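Local coordinates for protein arylmalonate decarboxylase (Bordetella bronchiseptica, PDB 3IXL) that catalyses the decarboxylation of 2-aryl-2-methylmalonates to 2-arylpropionates with release of carbon dioxide, at residues G10-P15 with D57-L62; L115-V120 with G205-S210; T124-D129 with L185-G190. The protein carries 2 engineered substitutions. All coordinates share one frame; numbering follows the deposited sequence.

Contact 1 of 3, residues G10-P15 with D57-L62; sequences GMIVPP and DHARRL. With PAC (2-phenylacetic acid), chain C.
Ile12, on the strand, reaches the helix with both arms of its side chain, and the segments meet by van der Waals contact carried by Ile12 and Leu62. With CG1 anti to the carbonyl carbon (chi1 -57°), Ile12 CG1 lies 3.6 Å from Leu62 CD1. His58 CB is 3.9 Å from the same Ile12 CG1. Beyond it the terminal methyl runs on to the helix backbone, where Ile12 CD1 meets Ala59 N at 3.6 Å. Ile12 CG2 comes in obliquely to the His58 ring.

The second kind of contact is side chain against strand backbone. Leu62 lays its two methyls on the strand backbone at Gly10 and Met11: Leu62 CD1 is 3.8 Å from Met11 N, and Leu62 CD2 is 4.1 Å from Gly10 CA. Gly10 CA and Leu62 CA are 5.8 Å apart, so the helix comes close to the backbone at this glycine.

The polar end of His58 turns elsewhere, its ND1 hydrogen-bonding Ser36 OG. Beyond the strand, Pro14 lines the ligand pocket, Pro14 CG lying 3.4 Å from C5' of the phenylacetic acid ring.

Strand 8-13 lies between strands 33-37 and 67-72 in a parallel sheet, and helix segment 57-62 runs at 151° to strand segment 10-13, roughly antiparallel. Met93 of helix 83-97 also packs on Ile12.

Contact 2 of 3, residues L115-V120 with G205-S210; sequences LGVRRV and GVPVVS
Leu115 is the main bump here, and the hollow it fills is formed by Pro207 and Val209. Its CG stands anti to the carbonyl carbon (chi1 -69°), which sends the branched end toward the other segment. Leu115 CD1 then settles between the two residues, 3.6 Å from Val209 CG2 and 3.8 Å from Pro207 CB. The other methyl, Leu115 CD2, touches Pro207 CB at 4.1 Å, so the fork of the leucine sits against that one corner of the proline ring.

The Pro207 ring is in turn a bump wedged between Leu115 and Val117. While its CB meets the leucine, Pro207 CG lies 3.8 Å from Val117 CG2 and 4.0 Å from Leu115 CB. The proline runs past both Leu115 and Val117 in the opposite direction.

Gly116, between them, has positive phi and is the C' residue of a Schellman motif that ends helix 104-114, with Val117 N bonded to Leu112 O, and the chain turns there between Leu115 and Val117.

The patch lies at the entry to strands 119-124 and 208-210, which flank strand 183-187 in a parallel sheet. Leu112 and Val108 of helix 104-114 also pack on Val209, and Glu201 of helix 196-204 touches Pro207.

Contact 3 of 3, residues T124-D129 with L185-G190; sequences TAYIDD and LLSSGG. Engineered in segment 185-190: Ser188 (natural residue Cys). With PAC (2-phenylacetic acid), chain C.
Ser187 meets Thr124, Ala125 and Tyr126 at the end of its strand: its carbonyl holds the backbone of Ala125 and its hydroxyl bonds the phenol of Tyr126. The first bond measures 3.2 Å from Ala125 N to Ser187 O. The same oxygen lies over one face of the Tyr126 ring. Ser187 CB sits 4.1 Å from Thr124 CG2, both side chains being on the same face of the sheet. Ser187 OG is anti to the backbone N (chi1 -164°) and donates to Tyr126 OH at 2.9 Å. In turn Tyr126 OH donates to O2 of the phenylacetic acid at 2.7 Å. The serine is thus a second-shell residue that probably helps to position the phenol on the ligand's carboxyl group, which Thr75 and Ser76 of helix 75-79 also hydrogen-bond.

Thr124 and Ser187 form a parallel bridge between strands 119-124 and 183-187, and both chains leave the sheet just beyond it. The ligand lies at these C-terminal strand ends, the usual place for a site in a parallel alpha/beta fold. Thr124 OG1 accepts from Tyr126 N in an ST turn that bends the first chain; its hydroxyl also bonds Asn131.

Ser188, engineered from cysteine, packs its CB 3.6 Å from Ala125 CB and obliquely to the Tyr126 ring. Ser188 OG accepts from Gly190 N, a second ST turn, and lies 3.7 Å from C2 of the ligand.

Gly189 N donates to ligand O1 at 2.8 Å in an almost straight bond (179°). At Gly190 the bare CA comes up to ring atom C3' of the ligand.

From the N terminus, contact 1 closes first: strand 8-13 is joined to helix 55-64, with strand 33-37 in the loop between; the two strands are neighbours in the first parallel sheet, and the helix packs against it. The chain completes that sheet before contact 2 opens at residues 115-120, so the two are in series and lie on opposite sides of the chain's centre. Contact 2 closes only at 205-210, and contact 3 is nested inside that long loop. They share the second sheet, in which strand 183-187 lies between 119-124 and 208-210; Val209 O probably accepts from Leu186 N. Contacts 1 and 3 do not touch, yet both reach the phenylacetic acid, which lies between the two sheets.

Contact 1 of 3, residues G10-P15 with D57-L62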
loop_
_atom_site.group_PDB
_atom_site.type_symbol
_atom_site.label_atom_id
_atom_site.label_comp_id
_atom_site.label_asym_id
_atom_site.label_seq_id
_atom_site.Cartn_x
_atom_site.Cartn_y
_atom_site.Cartn_z
ATOM N N GLY A 10 12.727 5.260 5.039
ATOM C CA GLY A 10 11.924 6.469 5.127
ATOM C C GLY A 10 10.575 6.319 4.455
ATOM O O GLY A 10 10.482 5.716 3.371
ATOM N N MET A 11 9.544 6.886 5.077
ATOM C CA MET A 11 8.164 6.763 4.579
ATOM C C MET A 11 7.458 8.101 4.541
ATOM O O MET A 11 7.439 8.817 5.536
ATOM C CB MET A 11 7.392 5.769 5.444
ATOM C CG MET A 11 7.926 4.365 5.259
ATOM S SD MET A 11 7.033 3.119 6.187
ATOM C CE MET A 11 7.547 1.656 5.270
ATOM N N ILE A 12 6.889 8.435 3.389
ATOM C CA ILE A 12 6.049 9.615 3.239
ATOM C C ILE A 12 4.609 9.153 3.453
ATOM O O ILE A 12 4.134 8.268 2.733
ATOM C CB ILE A 12 6.216 10.257 1.848
ATOM C CG1 ILE A 12 7.684 10.613 1.578
ATOM C CG2 ILE A 12 5.337 11.508 1.741
ATOM C CD1 ILE A 12 7.959 10.969 0.130
ATOM N N VAL A 13 3.935 9.713 4.460
ATOM C CA VAL A 13 2.618 9.216 4.881
ATOM C C VAL A 13 1.543 10.299 4.765
ATOM O O VAL A 13 1.856 11.474 4.888
ATOM C CB VAL A 13 2.666 8.638 6.327
ATOM C CG1 VAL A 13 3.660 7.477 6.419
ATOM C CG2 VAL A 13 3.016 9.720 7.361
ATOM N N PRO A 14 0.286 9.921 4.475
ATOM C CA PRO A 14 -0.772 10.945 4.399
ATOM C C PRO A 14 -1.036 11.861 5.622
ATOM O O PRO A 14 -1.179 13.071 5.420
ATOM C CB PRO A 14 -2.019 10.138 3.995
ATOM C CG PRO A 14 -1.437 8.951 3.250
ATOM C CD PRO A 14 -0.202 8.597 4.041
ATOM N N PRO A 15 -1.109 11.325 6.860
ATOM C CA PRO A 15 -1.513 12.234 7.949
ATOM C C PRO A 15 -0.470 13.304 8.268
ATOM O O PRO A 15 0.726 13.065 8.119
ATOM C CB PRO A 15 -1.701 11.292 9.145
ATOM C CG PRO A 15 -1.821 9.907 8.542
ATOM C CD PRO A 15 -0.894 9.956 7.365
ATOM N N ASP A 57 9.593 17.102 -1.867
ATOM C CA ASP A 57 10.217 17.790 -0.738
ATOM C C ASP A 57 10.293 16.896 0.490
ATOM O O ASP A 57 11.275 16.934 1.229
ATOM C CB ASP A 57 9.486 19.094 -0.414
ATOM C CG ASP A 57 9.610 20.121 -1.531
ATOM O OD1 ASP A 57 10.698 20.242 -2.141
ATOM O OD2 ASP A 57 8.602 20.796 -1.816
ATOM N N HIS A 58 9.260 16.077 0.702
ATOM C CA HIS A 58 9.277 15.130 1.817
ATOM C C HIS A 58 10.328 14.041 1.592
ATOM O O HIS A 58 11.006 13.625 2.529
ATOM C CB HIS A 58 7.892 14.520 2.049
ATOM C CG HIS A 58 6.949 15.445 2.749
ATOM N ND1 HIS A 58 6.903 15.555 4.122
ATOM C CD2 HIS A 58 6.036 16.321 2.269
ATOM C CE1 HIS A 58 5.992 16.450 4.458
ATOM N NE2 HIS A 58 5.452 16.931 3.354
ATOM N N ALA A 59 10.473 13.598 0.341
ATOM C CA ALA A 59 11.540 12.654 -0.007
ATOM C C ALA A 59 12.929 13.218 0.348
ATOM O O ALA A 59 13.761 12.517 0.926
ATOM C CB ALA A 59 11.456 12.265 -1.488
ATOM N N ARG A 60 13.161 14.481 -0.007
ATOM C CA ARG A 60 14.415 15.160 0.291
ATOM C C ARG A 60 14.651 15.269 1.801
ATOM O O ARG A 60 15.782 15.072 2.261
ATOM C CB ARG A 60 14.434 16.550 -0.336
ATOM C CG ARG A 60 14.547 16.591 -1.856
ATOM C CD ARG A 60 14.617 18.053 -2.315
ATOM N NE ARG A 60 14.678 18.216 -3.767
ATOM C CZ ARG A 60 15.802 18.224 -4.481
ATOM N NH1 ARG A 60 16.982 18.065 -3.888
ATOM N NH2 ARG A 60 15.745 18.383 -5.797
ATOM N N ARG A 61 13.596 15.568 2.568
ATOM C CA ARG A 61 13.739 15.622 4.028
ATOM C C ARG A 61 14.217 14.280 4.563
ATOM O O ARG A 61 15.160 14.206 5.354
ATOM C CB ARG A 61 12.441 16.022 4.740
ATOM C CG ARG A 61 12.642 16.058 6.257
ATOM C CD ARG A 61 11.365 16.049 7.046
ATOM N NE ARG A 61 11.650 15.821 8.467
ATOM C CZ ARG A 61 10.777 15.331 9.344
ATOM N NH1 ARG A 61 9.550 14.999 8.949
ATOM N NH2 ARG A 61 11.131 15.154 10.617
ATOM N N LEU A 62 13.564 13.208 4.123
ATOM C CA LEU A 62 13.950 11.871 4.569
ATOM C C LEU A 62 15.386 11.507 4.173
ATOM O O LEU A 62 16.106 10.864 4.943
ATOM C CB LEU A 62 12.944 10.825 4.058
ATOM C CG LEU A 62 11.536 10.965 4.658
ATOM C CD1 LEU A 62 10.517 10.267 3.772
ATOM C CD2 LEU A 62 11.466 10.433 6.085
HETATM C C1 PAC C . -4.371 4.822 0.305
HETATM C C2 PAC C . -4.834 5.901 1.266
HETATM C "C1'" PAC C . -4.222 6.027 2.646
HETATM C "C2'" PAC C . -5.050 6.579 3.630
HETATM C "C3'" PAC C . -4.592 6.754 4.935
HETATM C "C4'" PAC C . -3.291 6.381 5.261
HETATM C "C5'" PAC C . -2.456 5.825 4.284
HETATM C "C6'" PAC C . -2.910 5.654 2.973
HETATM O O1 PAC C . -3.504 3.955 0.610
HETATM O O2 PAC C . -4.923 4.848 -0.832
#

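Contact 2 of 3, residues L115-V120 with G205-S210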
loop_
_atom_site.group_PDB
_atom_site.type_symbol
_atom_site.label_atom_id
_atom_site.label_comp_id
_atom_site.label_asym_id
_atom_site.label_seq_id
_atom_site.Cartn_x
_atom_site.Cartn_y
_atom_site.Cartn_z
ATOM N N LEU A 115 2.969 -13.210 -5.852
ATOM C CA LEU A 115 2.026 -14.253 -5.453
ATOM C C LEU A 115 1.293 -14.873 -6.645
ATOM O O LEU A 115 0.371 -15.672 -6.453
ATOM C CB LEU A 115 1.037 -13.716 -4.413
ATOM C CG LEU A 115 1.692 -13.416 -3.065
ATOM C CD1 LEU A 115 0.859 -12.457 -2.248
ATOM C CD2 LEU A 115 1.940 -14.725 -2.298
ATOM N N GLY A 116 1.703 -14.505 -7.859
ATOM C CA GLY A 116 1.125 -15.074 -9.082
ATOM C C GLY A 116 -0.320 -14.681 -9.325
ATOM O O GLY A 116 -1.092 -15.446 -9.903
ATOM N N VAL A 117 -0.685 -13.477 -8.899
ATOM C CA VAL A 117 -2.049 -12.999 -9.045
ATOM C C VAL A 117 -2.169 -12.163 -10.310
ATOM O O VAL A 117 -1.539 -11.118 -10.430
ATOM C CB VAL A 117 -2.483 -12.180 -7.807
ATOM C CG1 VAL A 117 -3.895 -11.639 -7.986
ATOM C CG2 VAL A 117 -2.399 -13.027 -6.557
ATOM N N ARG A 118 -2.964 -12.647 -11.261
ATOM C CA ARG A 118 -3.272 -11.902 -12.476
ATOM C C ARG A 118 -4.703 -11.373 -12.413
ATOM O O ARG A 118 -4.949 -10.193 -12.688
ATOM C CB ARG A 118 -3.075 -12.791 -13.713
ATOM C CG ARG A 118 -3.638 -12.235 -15.019
ATOM C CD ARG A 118 -2.765 -11.133 -15.596
ATOM N NE ARG A 118 -1.494 -11.634 -16.129
ATOM C CZ ARG A 118 -1.180 -11.687 -17.424
ATOM N NH1 ARG A 118 -2.038 -11.265 -18.347
ATOM N NH2 ARG A 118 0.003 -12.160 -17.799
ATOM N N ARG A 119 -5.640 -12.249 -12.056
ATOM C CA ARG A 119 -7.036 -11.874 -11.888
ATOM C C ARG A 119 -7.258 -11.573 -10.419
ATOM O O ARG A 119 -7.099 -12.449 -9.571
ATOM C CB ARG A 119 -7.948 -13.009 -12.343
ATOM C CG ARG A 119 -7.958 -13.193 -13.843
ATOM C CD ARG A 119 -8.762 -14.418 -14.235
ATOM N NE ARG A 119 -10.057 -14.483 -13.556
ATOM C CZ ARG A 119 -11.117 -13.751 -13.888
ATOM N NH1 ARG A 119 -11.047 -12.886 -14.892
ATOM N NH2 ARG A 119 -12.250 -13.882 -13.214
ATOM N N VAL A 120 -7.616 -10.322 -10.129
ATOM C CA VAL A 120 -7.569 -9.820 -8.773
ATOM C C VAL A 120 -8.894 -9.203 -8.350
ATOM O O VAL A 120 -9.391 -8.278 -8.989
ATOM C CB VAL A 120 -6.380 -8.826 -8.596
ATOM C CG1 VAL A 120 -6.467 -7.626 -9.554
ATOM C CG2 VAL A 120 -6.244 -8.388 -7.129
ATOM N N GLY A 205 -8.214 -19.758 0.607
ATOM C CA GLY A 205 -7.149 -20.484 -0.080
ATOM C C GLY A 205 -6.540 -19.716 -1.242
ATOM O O GLY A 205 -5.927 -20.305 -2.138
ATOM N N VAL A 206 -6.727 -18.395 -1.243
ATOM C CA VAL A 206 -6.065 -17.513 -2.203
ATOM C C VAL A 206 -5.297 -16.444 -1.427
ATOM O O VAL A 206 -5.638 -16.151 -0.276
ATOM C CB VAL A 206 -7.059 -16.852 -3.205
ATOM C CG1 VAL A 206 -7.832 -17.919 -4.007
ATOM C CG2 VAL A 206 -8.032 -15.916 -2.489
ATOM N N PRO A 207 -4.231 -15.894 -2.034
ATOM C CA PRO A 207 -3.450 -14.872 -1.338
ATOM C C PRO A 207 -4.131 -13.503 -1.313
ATOM O O PRO A 207 -4.918 -13.177 -2.208
ATOM C CB PRO A 207 -2.151 -14.812 -2.148
ATOM C CG PRO A 207 -2.549 -15.222 -3.516
ATOM C CD PRO A 207 -3.678 -16.208 -3.363
ATOM N N VAL A 208 -3.806 -12.730 -0.282
ATOM C CA VAL A 208 -4.236 -11.340 -0.142
ATOM C C VAL A 208 -3.017 -10.430 -0.135
ATOM O O VAL A 208 -2.053 -10.668 0.606
ATOM C CB VAL A 208 -5.004 -11.104 1.180
ATOM C CG1 VAL A 208 -5.405 -9.635 1.329
ATOM C CG2 VAL A 208 -6.227 -11.995 1.241
ATOM N N VAL A 209 -3.073 -9.382 -0.946
ATOM C CA VAL A 209 -2.074 -8.315 -0.889
ATOM C C VAL A 209 -2.774 -7.098 -0.313
ATOM O O VAL A 209 -3.785 -6.654 -0.855
ATOM C CB VAL A 209 -1.463 -8.013 -2.276
ATOM C CG1 VAL A 209 -0.530 -6.794 -2.213
ATOM C CG2 VAL A 209 -0.676 -9.219 -2.779
ATOM N N SER A 210 -2.246 -6.579 0.790
ATOM C CA SER A 210 -2.856 -5.458 1.494
ATOM C C SER A 210 -1.916 -4.262 1.409
ATOM O O SER A 210 -0.706 -4.419 1.587
ATOM C CB SER A 210 -3.123 -5.844 2.950
ATOM O OG SER A 210 -3.693 -4.763 3.658
#

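Contact 3 of 3, residues T124-D129 with L185-G190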
loop_
_atom_site.group_PDB
_atom_site.type_symbol
_atom_site.label_atom_id
_atom_site.label_comp_id
_atom_site.label_asym_id
_atom_site.label_seq_id
_atom_site.Cartn_x
_atom_site.Cartn_y
_atom_site.Cartn_z
ATOM N N THR A 124 -11.784 -2.651 -1.060
ATOM C CA THR A 124 -11.143 -1.350 -0.815
ATOM C C THR A 124 -11.891 -0.507 0.200
ATOM O O THR A 124 -13.059 -0.776 0.513
ATOM C CB THR A 124 -11.015 -0.494 -2.085
ATOM O OG1 THR A 124 -12.229 0.254 -2.261
ATOM C CG2 THR A 124 -10.704 -1.341 -3.325
ATOM N N ALA A 125 -11.213 0.537 0.683
ATOM C CA ALA A 125 -11.798 1.468 1.622
ATOM C C ALA A 125 -12.521 2.608 0.902
ATOM O O ALA A 125 -13.185 3.399 1.556
ATOM C CB ALA A 125 -10.714 2.035 2.529
ATOM N N TYR A 126 -12.376 2.683 -0.421
ATOM C CA TYR A 126 -12.608 3.943 -1.152
ATOM C C TYR A 126 -14.001 4.182 -1.696
ATOM O O TYR A 126 -14.822 3.267 -1.786
ATOM C CB TYR A 126 -11.676 4.036 -2.359
ATOM C CG TYR A 126 -10.231 3.665 -2.157
ATOM C CD1 TYR A 126 -9.640 2.680 -2.948
ATOM C CD2 TYR A 126 -9.440 4.339 -1.233
ATOM C CE1 TYR A 126 -8.298 2.356 -2.803
ATOM C CE2 TYR A 126 -8.088 4.018 -1.073
ATOM C CZ TYR A 126 -7.535 3.024 -1.873
ATOM O OH TYR A 126 -6.197 2.693 -1.748
ATOM N N ILE A 127 -14.229 5.439 -2.092
ATOM C CA ILE A 127 -15.375 5.799 -2.947
ATOM C C ILE A 127 -15.074 5.437 -4.408
ATOM O O ILE A 127 -13.917 5.223 -4.781
ATOM C CB ILE A 127 -15.800 7.292 -2.805
ATOM C CG1 ILE A 127 -14.666 8.245 -3.204
ATOM C CG2 ILE A 127 -16.275 7.568 -1.372
ATOM C CD1 ILE A 127 -15.102 9.729 -3.306
ATOM N N ASP A 128 -16.112 5.390 -5.236
ATOM C CA ASP A 128 -15.994 4.766 -6.550
ATOM C C ASP A 128 -15.125 5.463 -7.586
ATOM O O ASP A 128 -14.564 4.788 -8.450
ATOM C CB ASP A 128 -17.373 4.420 -7.123
ATOM C CG ASP A 128 -17.951 3.157 -6.515
ATOM O OD1 ASP A 128 -17.195 2.372 -5.879
ATOM O OD2 ASP A 128 -19.171 2.935 -6.674
ATOM N N ASP A 129 -14.976 6.783 -7.505
ATOM C CA ASP A 129 -14.044 7.444 -8.428
ATOM C C ASP A 129 -12.648 6.874 -8.207
ATOM O O ASP A 129 -11.925 6.601 -9.164
ATOM C CB ASP A 129 -14.035 8.967 -8.249
ATOM C CG ASP A 129 -13.125 9.684 -9.257
ATOM O OD1 ASP A 129 -12.904 9.166 -10.371
ATOM O OD2 ASP A 129 -12.648 10.782 -8.917
ATOM N N LEU A 185 -6.820 -7.956 -3.683
ATOM C CA LEU A 185 -6.140 -6.738 -3.263
ATOM C C LEU A 185 -7.021 -6.024 -2.246
ATOM O O LEU A 185 -8.145 -5.637 -2.552
ATOM C CB LEU A 185 -5.849 -5.818 -4.454
ATOM C CG LEU A 185 -5.283 -4.437 -4.108
ATOM C CD1 LEU A 185 -3.929 -4.557 -3.414
ATOM C CD2 LEU A 185 -5.161 -3.593 -5.378
ATOM N N LEU A 186 -6.506 -5.883 -1.030
ATOM C CA LEU A 186 -7.154 -5.124 0.024
ATOM C C LEU A 186 -6.476 -3.755 0.047
ATOM O O LEU A 186 -5.342 -3.599 0.521
ATOM C CB LEU A 186 -7.028 -5.867 1.357
ATOM C CG LEU A 186 -7.583 -5.248 2.643
ATOM C CD1 LEU A 186 -9.051 -4.815 2.511
ATOM C CD2 LEU A 186 -7.433 -6.284 3.752
ATOM N N SER A 187 -7.165 -2.764 -0.512
ATOM C CA SER A 187 -6.527 -1.490 -0.815
ATOM C C SER A 187 -6.918 -0.374 0.138
ATOM O O SER A 187 -8.101 -0.122 0.389
ATOM C CB SER A 187 -6.778 -1.074 -2.270
ATOM O OG SER A 187 -5.872 -0.044 -2.655
ATOM N N SER A 188 -5.862 0.264 0.640
ATOM C CA SER A 188 -5.805 1.480 1.465
ATOM C C SER A 188 -4.863 1.238 2.609
ATOM O O SER A 188 -5.091 0.360 3.448
ATOM C CB SER A 188 -7.133 1.981 2.014
ATOM O OG SER A 188 -6.877 3.184 2.731
ATOM N N GLY A 189 -3.817 2.056 2.642
ATOM C CA GLY A 189 -2.821 2.016 3.693
ATOM C C GLY A 189 -3.328 2.598 4.990
ATOM O O GLY A 189 -2.583 2.659 5.967
ATOM N N GLY A 190 -4.585 3.026 5.014
ATOM C CA GLY A 190 -5.181 3.571 6.237
ATOM C C GLY A 190 -5.871 2.512 7.064
ATOM O O GLY A 190 -6.241 2.759 8.207
HETATM C C1 PAC C . -4.371 4.822 0.305
HETATM C C2 PAC C . -4.834 5.901 1.266
HETATM C "C1'" PAC C . -4.222 6.027 2.646
HETATM C "C2'" PAC C . -5.050 6.579 3.630
HETATM C "C3'" PAC C . -4.592 6.754 4.935
HETATM C "C4'" PAC C . -3.291 6.381 5.261
HETATM C "C5'" PAC C . -2.456 5.825 4.284
HETATM C "C6'" PAC C . -2.910 5.654 2.973
HETATM O O1 PAC C . -3.504 3.955 0.610
HETATM O O2 PAC C . -4.923 4.848 -0.832
#